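Local coordinates for protein putative Transcriptional Regulator (Rhodococcus sp., PDB 2IA2) that probably regulates transcription as an IclR-family protein, binding DNA through a helix-turn-helix domain and sensing a small molecule through a GAF-like C-terminal domain, at residues A147-R152 and S211-I216; I121-R126 and T141-Y146. All coordinates share one frame; numbering follows the deposited sequence.

Interaction 1: A147-R152 and S211-I216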
loop_
_atom_site.group_PDB
_atom_site.type_symbol
_atom_site.label_atom_id
_atom_site.label_comp_id
_atom_site.label_asym_id
_atom_site.label_seq_id
_atom_site.Cartn_x
_atom_site.Cartn_y
_atom_site.Cartn_z
ATOM N N ALA A 147 20.713 -23.091 8.368
ATOM C CA ALA A 147 20.172 -24.343 8.864
ATOM C C ALA A 147 18.642 -24.390 8.842
ATOM O O ALA A 147 18.039 -25.301 9.420
ATOM C CB ALA A 147 20.731 -24.650 10.305
ATOM N N THR A 148 18.019 -23.433 8.142
ATOM C CA THR A 148 16.560 -23.379 8.019
ATOM C C THR A 148 16.190 -23.314 6.546
ATOM O O THR A 148 17.004 -22.848 5.730
ATOM C CB THR A 148 16.007 -22.121 8.730
ATOM O OG1 THR A 148 16.613 -20.992 8.128
ATOM C CG2 THR A 148 16.336 -22.148 10.209
ATOM N N SER A 149 14.980 -23.756 6.212
ATOM C CA SER A 149 14.513 -23.741 4.855
ATOM C C SER A 149 14.286 -22.313 4.401
ATOM O O SER A 149 14.680 -21.958 3.321
ATOM C CB SER A 149 13.246 -24.629 4.657
ATOM O OG SER A 149 12.093 -24.138 5.353
HETATM N N MSE A 150 13.651 -21.496 5.248
HETATM C CA MSE A 150 13.475 -20.075 4.958
HETATM C C MSE A 150 14.844 -19.359 4.801
HETATM O O MSE A 150 15.011 -18.544 3.921
HETATM C CB MSE A 150 12.641 -19.417 6.064
HETATM C CG MSE A 150 11.198 -19.852 5.923
HETATM SE SE MSE A 150 9.919 -18.909 7.022
HETATM C CE MSE A 150 10.535 -19.409 8.788
ATOM N N GLY A 151 15.808 -19.694 5.638
ATOM C CA GLY A 151 17.131 -19.105 5.548
ATOM C C GLY A 151 17.811 -19.365 4.234
ATOM O O GLY A 151 18.395 -18.441 3.655
ATOM N N ARG A 152 17.728 -20.603 3.731
ATOM C CA ARG A 152 18.323 -20.934 2.425
ATOM C C ARG A 152 17.643 -20.274 1.284
ATOM O O ARG A 152 18.286 -19.917 0.309
ATOM C CB ARG A 152 18.412 -22.450 2.221
ATOM C CG ARG A 152 19.364 -22.995 3.241
ATOM C CD ARG A 152 19.669 -24.472 3.023
ATOM N NE ARG A 152 20.519 -24.955 4.116
ATOM C CZ ARG A 152 20.842 -26.237 4.300
ATOM N NH1 ARG A 152 20.422 -27.183 3.453
ATOM N NH2 ARG A 152 21.606 -26.573 5.327
ATOM N N SER A 211 11.138 -28.930 7.285
ATOM C CA SER A 211 10.584 -27.610 6.894
ATOM C C SER A 211 10.692 -27.502 5.423
ATOM O O SER A 211 11.646 -28.031 4.862
ATOM C CB SER A 211 11.419 -26.494 7.491
ATOM O OG SER A 211 11.273 -26.530 8.910
HETATM N N MSE A 212 9.762 -26.770 4.803
HETATM C CA MSE A 212 9.897 -26.412 3.384
HETATM C C MSE A 212 9.498 -24.961 3.179
HETATM O O MSE A 212 8.578 -24.500 3.836
HETATM C CB MSE A 212 9.052 -27.325 2.510
HETATM C CG MSE A 212 7.554 -27.280 2.772
HETATM SE SE MSE A 212 6.822 -29.122 3.238
HETATM C CE MSE A 212 7.872 -29.498 4.994
ATOM N N ALA A 213 10.198 -24.250 2.313
ATOM C CA ALA A 213 9.998 -22.809 2.183
ATOM C C ALA A 213 10.055 -22.355 0.738
ATOM O O ALA A 213 10.658 -23.015 -0.112
ATOM C CB ALA A 213 11.029 -22.032 3.026
ATOM N N ALA A 214 9.459 -21.204 0.472
ATOM C CA ALA A 214 9.408 -20.651 -0.861
ATOM C C ALA A 214 9.641 -19.133 -0.706
ATOM O O ALA A 214 9.344 -18.553 0.354
ATOM C CB ALA A 214 8.063 -20.901 -1.448
ATOM N N PRO A 215 10.231 -18.500 -1.725
ATOM C CA PRO A 215 10.403 -17.049 -1.706
ATOM C C PRO A 215 9.127 -16.235 -1.834
ATOM O O PRO A 215 8.154 -16.614 -2.531
ATOM C CB PRO A 215 11.308 -16.800 -2.913
ATOM C CG PRO A 215 10.970 -17.994 -3.884
ATOM C CD PRO A 215 10.867 -19.127 -2.920
ATOM N N ILE A 216 9.145 -15.103 -1.153
ATOM C CA ILE A 216 8.196 -14.070 -1.428
ATOM C C ILE A 216 8.997 -12.904 -2.045
ATOM O O ILE A 216 9.921 -12.356 -1.409
ATOM C CB ILE A 216 7.533 -13.603 -0.150
ATOM C CG1 ILE A 216 6.609 -14.704 0.398
ATOM C CG2 ILE A 216 6.744 -12.285 -0.445
ATOM C CD1 ILE A 216 6.306 -14.460 1.858
#

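Interaction 2: I121-R126 and T141-Y146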
loop_
_atom_site.group_PDB
_atom_site.type_symbol
_atom_site.label_atom_id
_atom_site.label_comp_id
_atom_site.label_asym_id
_atom_site.label_seq_id
_atom_site.Cartn_x
_atom_site.Cartn_y
_atom_site.Cartn_z
ATOM N N ILE A 121 17.531 -15.555 10.320
ATOM C CA ILE A 121 16.173 -15.215 9.848
ATOM C C ILE A 121 15.471 -14.794 11.099
ATOM O O ILE A 121 15.876 -15.223 12.211
ATOM C CB ILE A 121 15.439 -16.429 9.195
ATOM C CG1 ILE A 121 15.193 -17.582 10.225
ATOM C CG2 ILE A 121 16.227 -16.927 7.966
ATOM C CD1 ILE A 121 14.314 -18.824 9.653
ATOM N N VAL A 122 14.453 -13.960 10.930
ATOM C CA VAL A 122 13.636 -13.444 12.056
ATOM C C VAL A 122 12.201 -13.758 11.690
ATOM O O VAL A 122 11.742 -13.396 10.593
ATOM C CB VAL A 122 13.673 -11.886 12.234
ATOM C CG1 VAL A 122 12.909 -11.466 13.522
ATOM C CG2 VAL A 122 15.072 -11.372 12.327
ATOM N N TYR A 123 11.498 -14.440 12.585
ATOM C CA TYR A 123 10.092 -14.743 12.344
ATOM C C TYR A 123 9.248 -13.493 12.460
ATOM O O TYR A 123 9.290 -12.825 13.485
ATOM C CB TYR A 123 9.581 -15.756 13.354
ATOM C CG TYR A 123 9.969 -17.169 12.974
ATOM C CD1 TYR A 123 11.307 -17.582 13.037
ATOM C CD2 TYR A 123 9.006 -18.070 12.510
ATOM C CE1 TYR A 123 11.686 -18.893 12.677
ATOM C CE2 TYR A 123 9.361 -19.394 12.167
ATOM C CZ TYR A 123 10.704 -19.778 12.248
ATOM O OH TYR A 123 11.048 -21.037 11.876
ATOM N N VAL A 124 8.406 -13.255 11.468
ATOM C CA VAL A 124 7.551 -12.063 11.482
ATOM C C VAL A 124 6.043 -12.363 11.477
ATOM O O VAL A 124 5.276 -11.488 11.795
ATOM C CB VAL A 124 7.916 -10.993 10.375
ATOM C CG1 VAL A 124 9.309 -10.344 10.635
ATOM C CG2 VAL A 124 7.797 -11.566 8.964
ATOM N N ALA A 125 5.637 -13.583 11.129
ATOM C CA ALA A 125 4.204 -13.963 11.168
ATOM C C ALA A 125 4.203 -15.487 11.301
ATOM O O ALA A 125 5.138 -16.131 10.833
ATOM C CB ALA A 125 3.469 -13.528 9.846
ATOM N N ARG A 126 3.200 -16.041 11.975
ATOM C CA ARG A 126 3.099 -17.472 12.087
ATOM C C ARG A 126 1.682 -17.854 12.392
ATOM O O ARG A 126 0.942 -17.059 12.947
ATOM C CB ARG A 126 4.046 -18.019 13.180
ATOM C CG ARG A 126 3.639 -17.623 14.592
ATOM C CD ARG A 126 3.860 -18.887 15.373
ATOM N NE ARG A 126 3.540 -18.921 16.801
ATOM C CZ ARG A 126 3.656 -20.040 17.518
ATOM N NH1 ARG A 126 4.049 -21.169 16.924
ATOM N NH2 ARG A 126 3.371 -20.052 18.813
ATOM N N THR A 141 11.595 -14.535 17.054
ATOM C CA THR A 141 12.687 -15.483 17.252
ATOM C C THR A 141 13.617 -15.439 16.044
ATOM O O THR A 141 13.163 -15.224 14.914
ATOM C CB THR A 141 12.146 -16.940 17.439
ATOM O OG1 THR A 141 11.205 -16.937 18.509
ATOM C CG2 THR A 141 13.251 -17.918 17.804
ATOM N N ARG A 142 14.894 -15.600 16.294
ATOM C CA ARG A 142 15.911 -15.734 15.287
ATOM C C ARG A 142 16.481 -17.135 15.245
ATOM O O ARG A 142 16.594 -17.779 16.257
ATOM C CB ARG A 142 17.030 -14.756 15.523
ATOM C CG ARG A 142 16.587 -13.370 15.664
ATOM C CD ARG A 142 17.687 -12.379 15.663
ATOM N NE ARG A 142 17.096 -11.075 15.687
ATOM C CZ ARG A 142 17.227 -10.161 14.754
ATOM N NH1 ARG A 142 17.974 -10.376 13.699
ATOM N NH2 ARG A 142 16.595 -9.029 14.880
ATOM N N LEU A 143 16.840 -17.582 14.061
ATOM C CA LEU A 143 17.458 -18.880 13.863
ATOM C C LEU A 143 18.550 -18.663 12.800
ATOM O O LEU A 143 18.447 -17.736 11.988
ATOM C CB LEU A 143 16.421 -19.904 13.397
ATOM C CG LEU A 143 15.350 -20.382 14.398
ATOM C CD1 LEU A 143 14.446 -21.342 13.713
ATOM C CD2 LEU A 143 16.009 -21.121 15.573
ATOM N N PRO A 144 19.624 -19.477 12.823
ATOM C CA PRO A 144 20.641 -19.282 11.762
ATOM C C PRO A 144 20.095 -19.555 10.358
ATOM O O PRO A 144 19.425 -20.531 10.157
ATOM C CB PRO A 144 21.756 -20.258 12.154
ATOM C CG PRO A 144 21.087 -21.296 13.082
ATOM C CD PRO A 144 20.006 -20.525 13.806
ATOM N N ALA A 145 20.362 -18.662 9.404
ATOM C CA ALA A 145 19.863 -18.797 8.047
ATOM C C ALA A 145 20.278 -20.098 7.354
ATOM O O ALA A 145 19.461 -20.720 6.622
ATOM C CB ALA A 145 20.260 -17.551 7.198
ATOM N N TYR A 146 21.536 -20.513 7.565
ATOM C CA TYR A 146 22.108 -21.724 6.913
ATOM C C TYR A 146 21.430 -23.043 7.251
ATOM O O TYR A 146 21.594 -24.020 6.525
ATOM C CB TYR A 146 23.622 -21.874 7.182
ATOM C CG TYR A 146 24.000 -22.488 8.516
ATOM C CD1 TYR A 146 24.186 -23.863 8.643
ATOM C CD2 TYR A 146 24.183 -21.683 9.648
ATOM C CE1 TYR A 146 24.548 -24.438 9.884
ATOM C CE2 TYR A 146 24.543 -22.217 10.879
ATOM C CZ TYR A 146 24.736 -23.601 10.989
ATOM O OH TYR A 146 25.105 -24.151 12.194
#

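Interaction 1: A147-R152 and S211-I216
Ser149 and Ala213 meet where the first turn of helix 149-156 settles on strand 209-217. The tight part of the contact centres on the serine hydroxyl: Ser149 OG lies 3.3 Å from Ala213 CB and equally 3.3 Å from Ser211 CB, straddling two side chains that rise from the same face of the strand. Ser149 CB points at the strand, and a chi1 of 66° sets OG between the backbone N and the carbonyl carbon of its own residue, over Ser211 and Ala213. Ala213 CB also comes within 3.5 Å of Met150 N, so the alanine methyl packs against both the serine hydroxyl and the backbone of the first turn. No hydrogen bond crosses; small side chains let the helix sit close, with Met150 CA and Ala213 CA 5.2 Å apart. This is helix-on-sheet packing inside the IclR C-terminal, GAF-like domain. Thr148 is the N-cap of the helix, its OG1 accepting from Gly151 N at 2.9 Å. Selenomethionine Met150 adds a slight touch: of its side chain, CG is what meets the strand, 3.6 Å from Ala213 CB, while its bent chain moves on to Ala226 and Asn228 of strand 223-232. The more open side is the Ser211 end. That residue, partly exposed, turns its CB toward Ser149; its hydroxyl bonds instead to Ser230 OG on the neighbouring strand.

Interaction 2: I121-R126 and T141-Y146
Ile121 and Leu143 form a hydrogen-bonded antiparallel pair, and Val122 with Arg142 the adjoining non-hydrogen-bonded one, between strands whose axes approach to 5.0 Å at 146°. Ile121 N reaches Leu143 O at 2.9 Å, Leu143 N returns to Ile121 O, and Tyr123 N donates to Thr141 O in the straightest of the three bonds (167°). Strand 142-144 thereby becomes an edge strand of the six-stranded sheet of the IclR C-terminal domain.

On one face, chi1 of 64° sets Ile121 CG1 between the backbone N and the carbonyl carbon, and CG2 beside the N; CG1 reaches Leu143 CB (4.1 Å) and CG2 reaches Ala145 CB (4.2 Å). Met150 and Leu154 of helix 149-156 pack against the isoleucine. The Tyr123 ring adds its edge: CE1 touches Leu143 CD1 at 3.8 Å, and Thr141 O also lies near the ring plane, by CD1. An alanine in place of Ile121 would probably open a gap between Leu143, Ala145 and helix 149-156 and take away one of the apolar neighbours of Ala145.

On the other face, Val122 and Arg142 run side by side in the same direction. Val122 CG2 sits under one face of the guanidinium, 3.4 Å from NH1 and offset toward the rim, while NH1 also forms a salt bridge with Asp117. The exposed arginine thus lays its flat group across a partly exposed valine and its charge is probably balanced by Asp117, whereas the face bearing Ile121, Tyr123 and Leu143 is mainly apolar and packs in part against helix 149-156.

In the fold
Interaction 2 leads directly into interaction 1 along the chain: strand 142-144 runs through the short 3-10 segment into helix 149-156, and the two contacts lie about 10 Å apart, centre to centre. Both use the same six-stranded sheet, interaction 2 at its edge strand 142-144, interaction 1 at strand 209-217 near the other edge. The helix bridges the two. Gly151 CA packs on Ile121 CG2 at 3.4 Å, Met150 CE approaches Tyr123 CZ at 3.5 Å, and Arg152 NE probably bonds to Tyr146 O at 2.8 Å. In IclR relatives this domain carries the effector pocket, but neither contact can be assigned to it here.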